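Local coordinates for protein putative ManD family dehydratase (Pantoea ananatis, PDB 3T6C) that dehydrates D-gluconate to 2-dehydro-3-deoxy-D-gluconate, though only with low activity, using one magnesium ion per subunit, at residues I42-V47 with L59-T65; I91-Q96 with T329-K333; N111-S115 with H321-G327; D143-L147 with V393-Y399; P355-A360 with G405-D409. One frame throughout, in Å; residues are numbered along the deposited sequence.

Contact 1 (I42-V47 with L59-T65); sequences IDLVVV and LGCATFT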
# COMPACT_ATOMS: atom_id res chain seq x y z
N ILE A 42 -8.28 28.18 38.67
CA ILE A 42 -8.58 27.75 37.31
C ILE A 42 -10.02 27.28 37.28
O ILE A 42 -10.45 26.50 38.15
CB ILE A 42 -7.65 26.60 36.85
CG1 ILE A 42 -6.21 27.12 36.78
CG2 ILE A 42 -8.05 26.08 35.44
CD1 ILE A 42 -5.22 26.04 36.62
N ASP A 43 -10.79 27.76 36.30
CA ASP A 43 -12.23 27.45 36.29
C ASP A 43 -12.48 25.98 35.99
O ASP A 43 -12.01 25.46 35.00
CB ASP A 43 -12.96 28.29 35.24
CG ASP A 43 -12.95 29.79 35.55
OD1 ASP A 43 -12.64 30.18 36.69
OD2 ASP A 43 -13.31 30.54 34.62
N LEU A 44 -13.25 25.33 36.87
CA LEU A 44 -13.64 23.91 36.74
C LEU A 44 -15.12 23.72 36.54
O LEU A 44 -15.89 24.53 37.04
CB LEU A 44 -13.32 23.15 38.04
CG LEU A 44 -11.88 23.37 38.55
CD1 LEU A 44 -11.69 22.63 39.86
CD2 LEU A 44 -10.88 22.90 37.54
N VAL A 45 -15.53 22.65 35.82
CA VAL A 45 -16.95 22.28 35.71
C VAL A 45 -17.16 20.88 36.30
O VAL A 45 -16.55 19.91 35.82
CB VAL A 45 -17.40 22.26 34.25
CG1 VAL A 45 -18.91 22.06 34.17
CG2 VAL A 45 -17.00 23.58 33.56
N VAL A 46 -18.06 20.76 37.27
CA VAL A 46 -18.28 19.50 37.96
C VAL A 46 -19.77 19.18 37.82
O VAL A 46 -20.60 20.09 37.82
CB VAL A 46 -17.90 19.66 39.46
CG1 VAL A 46 -18.53 18.58 40.34
CG2 VAL A 46 -16.37 19.71 39.61
N VAL A 47 -20.09 17.90 37.63
CA VAL A 47 -21.47 17.44 37.63
C VAL A 47 -21.76 16.62 38.88
O VAL A 47 -20.93 15.81 39.31
CB VAL A 47 -21.68 16.56 36.39
CG1 VAL A 47 -22.98 15.76 36.48
CG2 VAL A 47 -21.71 17.48 35.12
N LEU A 59 -20.28 12.00 41.27
CA LEU A 59 -19.61 13.20 40.82
C LEU A 59 -18.80 12.92 39.57
O LEU A 59 -18.17 11.86 39.41
CB LEU A 59 -18.66 13.73 41.90
CG LEU A 59 -19.33 14.10 43.24
CD1 LEU A 59 -18.21 14.46 44.25
CD2 LEU A 59 -20.32 15.25 43.06
N GLY A 60 -18.75 13.90 38.68
CA GLY A 60 -17.98 13.79 37.45
C GLY A 60 -17.35 15.10 37.03
O GLY A 60 -17.77 16.19 37.48
N CYS A 61 -16.36 15.00 36.15
CA CYS A 61 -15.59 16.15 35.65
C CYS A 61 -15.92 16.44 34.18
O CYS A 61 -15.95 15.55 33.31
CB CYS A 61 -14.07 15.92 35.74
SG CYS A 61 -13.17 17.47 35.41
N ALA A 62 -16.40 17.65 33.98
CA ALA A 62 -16.77 18.23 32.69
C ALA A 62 -15.81 19.34 32.25
O ALA A 62 -16.25 20.27 31.56
CB ALA A 62 -18.25 18.62 32.68
N THR A 63 -14.60 19.40 32.80
CA THR A 63 -13.90 20.69 32.71
C THR A 63 -13.25 20.88 31.33
O THR A 63 -12.17 20.34 31.03
CB THR A 63 -12.80 20.72 33.81
OG1 THR A 63 -13.41 20.69 35.10
CG2 THR A 63 -11.94 22.00 33.75
N PHE A 64 -13.89 21.76 30.55
CA PHE A 64 -13.29 22.42 29.36
C PHE A 64 -13.25 23.84 29.89
O PHE A 64 -14.25 24.61 29.80
CB PHE A 64 -14.30 22.26 28.23
CG PHE A 64 -13.97 22.95 26.94
CD1 PHE A 64 -12.79 23.66 26.74
CD2 PHE A 64 -14.92 22.87 25.90
CE1 PHE A 64 -12.51 24.29 25.53
CE2 PHE A 64 -14.67 23.51 24.66
CZ PHE A 64 -13.46 24.24 24.48
N THR A 65 -12.07 24.24 30.35
CA THR A 65 -11.98 25.46 31.17
C THR A 65 -12.29 26.72 30.37
O THR A 65 -12.82 27.71 30.90
CB THR A 65 -10.59 25.50 31.93
OG1 THR A 65 -10.62 26.52 32.94
CG2 THR A 65 -9.42 25.85 30.99
O HOH W 1 -13.22 30.13 31.92
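Strands 44-47 and 59-61 run antiparallel at 147° with axes 4.7 Å apart, and Val-47 and Gly-60 form a hydrogen-bonded pair in which Val-47 N meets Gly-60 O at 2.9 Å and Gly-60 N returns to Val-47 O. Val-46 and Cys-61 follow as a non-hydrogen-bonded pair. Ala-62 N still reaches Val-45 O at 2.9 Å, but from there the ladder passes to side chains. Thr-63 OG1 takes the place of a backbone carbonyl and accepts from Val-45 N at 3.0 Å; with chi1 at -65° the hydroxyl lies beside its own backbone N, while CG2 is directed to Asp-43 O and Leu-44 CA. The two segments form the open end of the second hairpin of the three-stranded meander (29-37, 44-51, 57-61) in the N-terminal capping domain of the mandelate racemase/muconate lactonizing enzyme family. Beyond it, Thr-65 OG1 donates to Asp-43 O at 2.7 Å, in the carbonyl plane and on a lone pair. One water gives its protons to Asp-43 OD2 and Thr-65 O, and the same carboxylate is held by the backbone N atoms of Glu-421 and Gly-422. Val-45 CG1 lies 3.8 Å from Ala-62 CB, and Ile-68 and Ile-75 of helix 68-83 pack over this apolar side. The Thr-65 side chain comes within about 4 Å of the bound D-gluconate and of the substrate-binding residue Asp-352.

Contact 2 (I91-Q96 with T329-K333); sequences IEDIWQ and TPAKK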
# COMPACT_ATOMS: atom_id res chain seq x y z
N ILE A 91 -24.77 2.19 32.27
CA ILE A 91 -23.75 3.25 32.00
C ILE A 91 -23.52 3.29 30.50
O ILE A 91 -23.55 4.36 29.90
CB ILE A 91 -22.42 3.01 32.75
CG1 ILE A 91 -22.66 3.00 34.27
CG2 ILE A 91 -21.39 4.08 32.31
CD1 ILE A 91 -21.36 2.85 35.11
N GLU A 92 -23.32 2.13 29.87
CA GLU A 92 -23.03 2.13 28.45
C GLU A 92 -24.23 2.58 27.62
O GLU A 92 -24.06 3.31 26.65
CB GLU A 92 -22.67 0.70 28.04
CG GLU A 92 -22.20 0.60 26.59
CD GLU A 92 -20.80 1.13 26.36
OE1 GLU A 92 -19.89 0.83 27.16
OE2 GLU A 92 -20.62 1.81 25.34
N ASP A 93 -25.44 2.16 28.01
CA ASP A 93 -26.64 2.52 27.24
C ASP A 93 -26.83 4.02 27.38
O ASP A 93 -27.20 4.68 26.40
CB ASP A 93 -27.87 1.78 27.79
CG ASP A 93 -29.12 2.09 26.99
OD1 ASP A 93 -29.24 1.59 25.85
OD2 ASP A 93 -30.02 2.80 27.50
N ILE A 94 -26.60 4.59 28.57
CA ILE A 94 -26.69 6.03 28.73
C ILE A 94 -25.59 6.76 27.93
O ILE A 94 -25.87 7.76 27.28
CB ILE A 94 -26.66 6.42 30.23
CG1 ILE A 94 -27.96 5.96 30.91
CG2 ILE A 94 -26.41 7.96 30.40
CD1 ILE A 94 -27.87 6.11 32.43
N TRP A 95 -24.35 6.25 27.96
CA TRP A 95 -23.30 6.91 27.20
C TRP A 95 -23.66 6.91 25.71
O TRP A 95 -23.57 7.94 25.05
CB TRP A 95 -21.94 6.17 27.40
CG TRP A 95 -20.78 7.04 26.94
CD1 TRP A 95 -20.06 7.96 27.71
CD2 TRP A 95 -20.27 7.13 25.61
NE1 TRP A 95 -19.12 8.59 26.91
CE2 TRP A 95 -19.23 8.09 25.62
CE3 TRP A 95 -20.61 6.49 24.41
CZ2 TRP A 95 -18.51 8.41 24.48
CZ3 TRP A 95 -19.89 6.80 23.26
CH2 TRP A 95 -18.85 7.76 23.31
N GLN A 96 -24.01 5.73 25.16
CA GLN A 96 -24.29 5.66 23.73
C GLN A 96 -25.46 6.54 23.33
O GLN A 96 -25.41 7.26 22.34
CB GLN A 96 -24.60 4.20 23.36
CG GLN A 96 -23.44 3.24 23.54
CD GLN A 96 -22.32 3.50 22.54
OE1 GLN A 96 -22.59 4.02 21.47
NE2 GLN A 96 -21.08 3.14 22.89
N THR A 329 -15.91 5.76 30.37
CA THR A 329 -16.33 4.72 29.41
C THR A 329 -15.47 4.73 28.14
O THR A 329 -14.83 3.72 27.80
CB THR A 329 -17.83 4.85 29.10
OG1 THR A 329 -18.57 4.50 30.29
CG2 THR A 329 -18.27 3.89 27.95
N PRO A 330 -15.38 5.86 27.45
CA PRO A 330 -14.53 5.87 26.26
C PRO A 330 -13.04 5.84 26.59
O PRO A 330 -12.27 5.29 25.79
CB PRO A 330 -14.92 7.15 25.55
CG PRO A 330 -15.49 8.06 26.67
CD PRO A 330 -16.22 7.08 27.55
N ALA A 331 -12.62 6.40 27.71
CA ALA A 331 -11.20 6.35 28.03
C ALA A 331 -10.74 4.91 28.20
O ALA A 331 -9.62 4.55 27.81
CB ALA A 331 -10.90 7.13 29.31
N LYS A 332 -11.55 4.08 28.87
CA LYS A 332 -11.16 2.69 29.05
C LYS A 332 -11.03 2.01 27.71
O LYS A 332 -10.10 1.19 27.49
CB LYS A 332 -12.20 1.97 29.96
CG LYS A 332 -11.90 0.51 30.23
CD LYS A 332 -10.62 0.34 31.01
CE LYS A 332 -10.52 -1.08 31.55
NZ LYS A 332 -9.23 -1.33 32.21
N LYS A 333 -11.93 2.35 26.79
CA LYS A 333 -11.85 1.77 25.43
C LYS A 333 -10.58 2.22 24.69
O LYS A 333 -9.93 1.41 24.04
CB LYS A 333 -13.08 2.10 24.59
CG LYS A 333 -14.34 1.55 25.27
CD LYS A 333 -15.53 1.89 24.40
CE LYS A 333 -16.80 1.36 25.16
NZ LYS A 333 -18.00 2.00 24.54
O HOH W 2 -19.62 1.70 30.00
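Glu-92 and Lys-333 join helix 91-96 of the N-terminal capping domain to helix 329-333 of the enolase-type barrel domain by a salt bridge, the two helix segments lying at 100° with axes 11.9 Å apart. The chain of Lys-333 leaves CB with CG beside the backbone N (chi1 -59°) and then runs extended. Its CE passes 3.7 Å from Glu-92 OE1, and NZ ends 2.7 Å from Glu-92 OE2, on the syn side and 16° out of the carboxylate plane. NZ also bridges to Glu-339 of a neighbouring subunit, so the lysine is shared between two carboxylates. Glu-92 bends at chi2 to meet it from the opposite direction; its OE2 takes a second, nearly straight bond from Gln-96 NE2 at 2.8 Å, which restrains the carboxylate's rotation. Beside this polar cluster the Trp-95 indole has the methyl CG2 of Thr-329 over one face, 4.2 Å above the plane and offset toward the rim. Pro-330 CD approaches the same indole obliquely, 3.3 Å from NE1, whose proton goes to Gly-326 O. Thr-329 OG1 bonds to Asp-118, and one water donates both to this hydroxyl and to Glu-92 OE1, at 3.0 Å from each oxygen.

Contact 3 (N111-S115 with H321-G327); sequences NNALS and HISSIGG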
# COMPACT_ATOMS: atom_id res chain seq x y z
N ASN A 111 -18.53 16.56 24.28
CA ASN A 111 -17.89 15.42 24.95
C ASN A 111 -17.70 15.72 26.43
O ASN A 111 -17.83 14.83 27.26
CB ASN A 111 -16.54 15.11 24.32
CG ASN A 111 -16.65 14.58 22.88
OD1 ASN A 111 -17.75 14.52 22.31
ND2 ASN A 111 -15.52 14.29 22.27
N ASN A 112 -17.37 16.96 26.77
CA ASN A 112 -17.15 17.29 28.18
C ASN A 112 -18.45 17.19 28.97
O ASN A 112 -18.45 16.71 30.11
CB ASN A 112 -16.55 18.68 28.32
CG ASN A 112 -15.05 18.64 28.29
OD1 ASN A 112 -14.43 18.43 29.33
ND2 ASN A 112 -14.44 18.77 27.10
N ALA A 113 -19.55 17.64 28.38
CA ALA A 113 -20.84 17.44 29.04
C ALA A 113 -21.10 15.94 29.29
O ALA A 113 -21.54 15.54 30.38
CB ALA A 113 -21.97 18.05 28.22
N LEU A 114 -20.86 15.09 28.28
CA LEU A 114 -21.06 13.65 28.38
C LEU A 114 -20.14 13.08 29.46
O LEU A 114 -20.54 12.19 30.24
CB LEU A 114 -20.78 13.05 26.99
CG LEU A 114 -20.90 11.55 26.90
CD1 LEU A 114 -22.28 11.08 27.37
CD2 LEU A 114 -20.62 11.23 25.40
N SER A 115 -18.90 13.58 29.53
CA SER A 115 -17.96 13.09 30.57
C SER A 115 -18.45 13.34 31.98
O SER A 115 -18.28 12.50 32.88
CB SER A 115 -16.61 13.86 30.40
OG SER A 115 -15.71 13.48 31.42
N HIS A 321 -7.28 14.17 27.09
CA HIS A 321 -7.93 14.79 28.26
C HIS A 321 -9.22 13.98 28.28
O HIS A 321 -10.09 14.12 27.37
CB HIS A 321 -8.16 16.27 27.91
CG HIS A 321 -8.80 17.10 28.99
ND1 HIS A 321 -8.11 17.53 30.10
CD2 HIS A 321 -10.03 17.66 29.06
CE1 HIS A 321 -8.92 18.26 30.85
NE2 HIS A 321 -10.08 18.37 30.23
N ILE A 322 -9.41 13.15 29.31
CA ILE A 322 -10.48 12.17 29.18
C ILE A 322 -11.86 12.83 29.16
O ILE A 322 -12.81 12.27 28.60
CB ILE A 322 -10.40 11.00 30.19
CG1 ILE A 322 -10.61 11.45 31.64
CG2 ILE A 322 -9.10 10.20 29.97
CD1 ILE A 322 -10.69 10.26 32.62
N SER A 323 -12.01 14.00 29.79
CA SER A 323 -13.34 14.63 29.65
C SER A 323 -13.60 15.10 28.22
O SER A 323 -14.76 15.16 27.78
CB SER A 323 -13.52 15.75 30.69
OG SER A 323 -12.63 16.86 30.48
N SER A 324 -12.55 15.43 27.47
CA SER A 324 -12.72 15.84 26.07
C SER A 324 -13.01 14.67 25.12
O SER A 324 -13.36 14.92 23.98
CB SER A 324 -11.51 16.63 25.54
OG SER A 324 -11.55 17.90 26.25
N ILE A 325 -12.79 13.44 25.58
CA ILE A 325 -13.25 12.27 24.83
C ILE A 325 -14.53 11.61 25.38
O ILE A 325 -14.96 10.57 24.89
CB ILE A 325 -12.15 11.30 24.42
CG1 ILE A 325 -11.29 10.90 25.62
CG2 ILE A 325 -11.34 11.97 23.30
CD1 ILE A 325 -11.96 9.80 26.49
N GLY A 326 -15.09 12.21 26.42
CA GLY A 326 -16.41 11.74 26.88
C GLY A 326 -16.41 10.92 28.15
O GLY A 326 -17.43 10.32 28.47
N GLY A 327 -15.31 10.89 28.91
CA GLY A 327 -15.37 10.23 30.21
C GLY A 327 -14.67 8.89 30.35
O GLY A 327 -13.82 8.51 29.55
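Two consecutive helix residues meet Ser-323 and Ser-324 through their amides, Asn-111 with ND2 alone and Asn-112 with both OD1 and ND2. Asn-111, its CG beside the backbone N (chi1 -67°), puts ND2 2.8 Å from Ser-324 O; the acceptor is only 4° out of the amide plane, although the donor is tilted 34° from the plane of that carbonyl. In Asn-112, OD1 accepts from Ser-323 OG at 2.7 Å, and ND2 donates to Ser-324 OG at 3.1 Å, so neighbouring serine hydroxyls hold its rotation. Helix 108-129 of the capping domain is thereby tied to the loop of the enolase-type barrel between strand 317-318 and helix 328-340. Ser-115 presses against the same loop, with CB only 3.4 Å from Ser-323 CA, tighter than usual van der Waals contact, while its OG bonds to Cys-61 O. The backbones come close at the following glycines: Gly-326 CA sends a CH toward Asn-111 O at 3.4 Å, and Gly-327, in the N-cap position of helix 328-340, has its CA 3.9 Å from that of Ser-115. At the loop's start Asn-112 OD1 lies near the ring plane of His-321, at its edge; this imidazole hydrogen-bonds through ND1 to the substrate-binding His-348 and through NE2 to Thr-63 O.

Contact 4 (D143-L147 with V393-Y399); sequences DGIAL and VDQGYAY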
# COMPACT_ATOMS: atom_id res chain seq x y z
N ASP A 143 1.06 -0.47 42.72
CA ASP A 143 0.71 0.10 44.02
C ASP A 143 0.93 1.58 44.22
O ASP A 143 0.76 2.08 45.35
CB ASP A 143 1.19 -0.75 45.18
CG ASP A 143 0.42 -2.05 45.27
OD1 ASP A 143 -0.70 -2.02 45.87
OD2 ASP A 143 0.90 -3.05 44.66
N GLY A 144 1.36 2.26 43.16
CA GLY A 144 1.58 3.69 43.20
C GLY A 144 1.52 4.12 41.71
O GLY A 144 1.81 3.31 40.82
N ILE A 145 1.15 5.37 41.47
CA ILE A 145 1.07 5.90 40.11
C ILE A 145 2.24 6.86 39.87
O ILE A 145 2.36 7.91 40.53
CB ILE A 145 -0.26 6.68 39.92
CG1 ILE A 145 -1.44 5.70 39.96
CG2 ILE A 145 -0.24 7.56 38.63
CD1 ILE A 145 -1.34 4.48 39.05
N ALA A 146 3.12 6.50 38.96
CA ALA A 146 4.29 7.35 38.67
C ALA A 146 3.90 8.67 38.02
O ALA A 146 3.05 8.73 37.09
CB ALA A 146 5.30 6.59 37.81
N LEU A 147 4.50 9.74 38.53
CA LEU A 147 4.15 11.11 38.14
C LEU A 147 5.25 11.78 37.32
O LEU A 147 6.44 11.57 37.59
CB LEU A 147 3.86 11.96 39.40
CG LEU A 147 2.84 11.35 40.36
CD1 LEU A 147 2.76 12.30 41.58
CD2 LEU A 147 1.49 11.25 39.68
N VAL A 393 0.42 12.51 47.44
CA VAL A 393 1.64 12.40 46.59
C VAL A 393 2.84 12.31 47.54
O VAL A 393 2.94 13.09 48.50
CB VAL A 393 1.73 13.59 45.66
CG1 VAL A 393 3.04 13.58 44.89
CG2 VAL A 393 0.48 13.57 44.68
N ASP A 394 3.70 11.33 47.32
CA ASP A 394 4.87 11.12 48.16
C ASP A 394 5.96 10.60 47.23
O ASP A 394 5.78 9.55 46.61
CB ASP A 394 4.45 10.01 49.14
CG ASP A 394 5.53 9.60 50.19
OD1 ASP A 394 6.46 10.36 50.47
OD2 ASP A 394 5.38 8.50 50.78
N GLN A 395 7.11 11.26 47.21
CA GLN A 395 8.30 10.74 46.53
C GLN A 395 8.03 10.26 45.12
O GLN A 395 8.44 9.15 44.74
CB GLN A 395 8.99 9.66 47.36
CG GLN A 395 9.50 10.19 48.71
CD GLN A 395 10.63 11.18 48.53
OE1 GLN A 395 11.58 10.93 47.77
NE2 GLN A 395 10.54 12.31 49.23
N GLY A 396 7.35 11.10 44.35
CA GLY A 396 7.21 10.85 42.92
C GLY A 396 6.08 9.93 42.49
O GLY A 396 5.94 9.64 41.30
N TYR A 397 5.27 9.47 43.44
CA TYR A 397 4.15 8.58 43.16
C TYR A 397 2.89 9.15 43.79
O TYR A 397 2.95 9.79 44.87
CB TYR A 397 4.38 7.20 43.78
CG TYR A 397 5.37 6.36 43.03
CD1 TYR A 397 4.98 5.64 41.89
CD2 TYR A 397 6.70 6.24 43.48
CE1 TYR A 397 5.89 4.88 41.19
CE2 TYR A 397 7.63 5.44 42.78
CZ TYR A 397 7.21 4.75 41.65
OH TYR A 397 8.11 3.94 40.94
N ALA A 398 1.74 8.90 43.17
CA ALA A 398 0.46 9.21 43.77
C ALA A 398 -0.20 7.96 44.34
O ALA A 398 -0.13 6.85 43.76
CB ALA A 398 -0.49 9.86 42.76
N TYR A 399 -0.83 8.16 45.49
CA TYR A 399 -1.52 7.08 46.19
C TYR A 399 -3.00 7.46 46.33
O TYR A 399 -3.37 8.35 47.10
CB TYR A 399 -0.85 6.91 47.56
CG TYR A 399 0.59 6.46 47.38
CD1 TYR A 399 0.89 5.14 47.10
CD2 TYR A 399 1.64 7.37 47.42
CE1 TYR A 399 2.20 4.73 46.90
CE2 TYR A 399 2.96 6.98 47.23
CZ TYR A 399 3.21 5.66 46.95
OH TYR A 399 4.52 5.26 46.80
O HOH W 3 8.14 10.60 39.46
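The Tyr-397 ring has the carbonyl carbon of Ile-145 at its edge, near the ring plane, while its CE1 touches Ala-146 CB at 3.8 Å. Tyr-399 likewise turns a ring edge to the opposite segment, where Asp-143 O lies 3.4 Å from CE1. Gly-144 approaches both rings obliquely, its C 3.8 Å from Tyr-397 CD1 and its CA 3.9 Å from Tyr-399 CE1. Beneath the rings Ile-145 and Ala-398 form an antiparallel hydrogen-bonded pair, Ile-145 N meeting Ala-398 O at 3.0 Å. Leu-147 N extends the ladder to Gly-396 O at 3.1 Å. This fastens the hairpin 392-399, closed by a type I' turn from Asp-394 to Tyr-397, onto strand 145-151, whose opposite edge pairs here with strand 374-375 (Ala-146 with Gln-374) and which also neighbours strand 173-176 in parallel. On the face carrying Ala-398, Leu-147 CG lies beside the backbone N (chi1 -53°), and the two branches diverge: CD1 touches Val-393 CG1 at 3.6 Å and CD2 reaches Ala-398 CB at 3.9 Å. Both tyrosine hydroxyls bond to the backbone of another subunit, Tyr-397 OH to Arg-206 O and Tyr-399 OH to Arg-209 N, and that Arg-209 makes a cation-pi contact with Tyr-399.

Contact 5 (P355-A360 with G405-D409); sequences PIGVCA and GLGID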
# COMPACT_ATOMS: atom_id res chain seq x y z
N PRO A 355 -10.37 17.85 40.69
CA PRO A 355 -9.85 16.68 41.38
C PRO A 355 -10.64 15.38 41.08
O PRO A 355 -10.06 14.30 41.22
CB PRO A 355 -10.03 17.04 42.84
CG PRO A 355 -9.73 18.54 42.85
CD PRO A 355 -10.47 19.02 41.59
N ILE A 356 -11.91 15.49 40.70
CA ILE A 356 -12.70 14.35 40.23
C ILE A 356 -12.06 13.72 38.99
O ILE A 356 -11.89 12.48 38.94
CB ILE A 356 -14.13 14.78 39.95
CG1 ILE A 356 -14.76 15.37 41.19
CG2 ILE A 356 -14.98 13.57 39.45
CD1 ILE A 356 -15.99 16.25 40.88
N GLY A 357 -11.67 14.57 38.02
CA GLY A 357 -10.99 14.13 36.79
C GLY A 357 -9.61 13.55 37.10
O GLY A 357 -9.22 12.54 36.51
N VAL A 358 -8.91 14.15 38.07
CA VAL A 358 -7.62 13.59 38.49
C VAL A 358 -7.80 12.19 39.03
O VAL A 358 -7.03 11.27 38.69
CB VAL A 358 -6.98 14.48 39.56
CG1 VAL A 358 -5.72 13.81 40.15
CG2 VAL A 358 -6.62 15.80 38.91
N CYS A 359 -8.82 11.99 39.87
CA CYS A 359 -9.10 10.63 40.39
C CYS A 359 -9.50 9.66 39.29
O CYS A 359 -9.02 8.53 39.26
CB CYS A 359 -10.20 10.68 41.46
SG CYS A 359 -9.65 11.44 43.01
N ALA A 360 -10.32 10.10 38.32
CA ALA A 360 -10.67 9.22 37.21
C ALA A 360 -9.43 8.80 36.42
O ALA A 360 -9.26 7.61 36.15
CB ALA A 360 -11.59 9.97 36.28
N GLY A 405 -16.39 4.11 44.74
CA GLY A 405 -16.57 5.04 43.64
C GLY A 405 -15.24 5.67 43.24
O GLY A 405 -14.20 4.98 43.21
N LEU A 406 -15.27 6.97 42.94
CA LEU A 406 -14.02 7.66 42.62
C LEU A 406 -13.27 8.14 43.88
O LEU A 406 -12.18 8.74 43.77
CB LEU A 406 -14.26 8.80 41.63
CG LEU A 406 -14.60 8.32 40.20
CD1 LEU A 406 -15.04 9.54 39.35
CD2 LEU A 406 -13.37 7.67 39.58
N GLY A 407 -13.81 7.81 45.07
CA GLY A 407 -13.17 8.16 46.33
C GLY A 407 -13.01 9.66 46.59
O GLY A 407 -12.12 10.08 47.33
N ILE A 408 -13.90 10.45 45.98
CA ILE A 408 -13.76 11.91 45.93
C ILE A 408 -15.12 12.52 46.26
O ILE A 408 -16.18 11.96 45.93
CB ILE A 408 -13.29 12.35 44.49
CG1 ILE A 408 -12.80 13.80 44.47
CG2 ILE A 408 -14.42 12.17 43.42
CD1 ILE A 408 -11.62 13.99 45.37
N ASP A 409 -15.10 13.68 46.91
CA ASP A 409 -16.35 14.35 47.22
C ASP A 409 -16.24 15.83 46.88
O ASP A 409 -15.17 16.30 46.43
CB ASP A 409 -16.65 14.16 48.73
CG ASP A 409 -18.15 14.34 49.07
OD1 ASP A 409 -19.01 14.49 48.17
OD2 ASP A 409 -18.45 14.34 50.29
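This is apolar packing of a helix against an irregular loop: Ile-356 and Cys-359, at the start of helix 355-367, receive Leu-406 and Ile-408 from the chain that follows strand 397-399. All the residues that touch are buried, and van der Waals contact between side chains is the main interaction. Ile-408 reaches across with its CG1 anti to the backbone N (chi1 -166°), an orientation that leads this branch to the helix. Its CD1 lies 4.0 Å from Cys-359 SG and also touches Pro-355 CB, while its CG2 branch meets Ile-356 CG1 at 3.9 Å; the two isoleucines cross at about a right angle. Leu-406 divides its methyls between two turns of the same helix. CD1 comes within 4.0 Å of Ile-356 CG2, and CD2 lies over the backbone of Ala-360, 3.9 Å from its CA. Cys-359 sits between the two loop side chains, its CB 3.6 Å from Leu-406 O. Gly-405 and Gly-407, both at positive phi, lie on either side of Leu-406 in sequence, and the backbone turns there, consistent with both Leu-406 and Ile-408 pointing to the helix. Polar groups of the loop are held elsewhere: Leu-406 N by Asp-123 OD1, and Asp-409 OD1 by Tyr-57 OH. Phe-387 and Leu-59 close in on Ile-356, Leu-59 coming from strand 57-61 of the capping domain. The arrangement is a hydrophobic core outside the strands of the enolase-type barrel, where a barrel helix is covered by the loop after strand 397-399 and by Leu-59 of the capping domain.

All five contacts are largely buried. Contacts 1, 3 and 5 touch one another; contacts 2 and 3 join capping and barrel domains, and only contact 5 has no residue of another chain against its segments. Contact 3 is the connecting piece: it is hydrogen-bonded to contacts 1 and 2 and packed on contact 5. Contacts 1 and 4 are both antiparallel strand pairings, one within the capping sheet, the other on the barrel sheet about 24 Å away between centres. Chemistry shifts with place: amides and hydroxyls in contact 3, charges in contact 2, mainly apolar packing in contact 5.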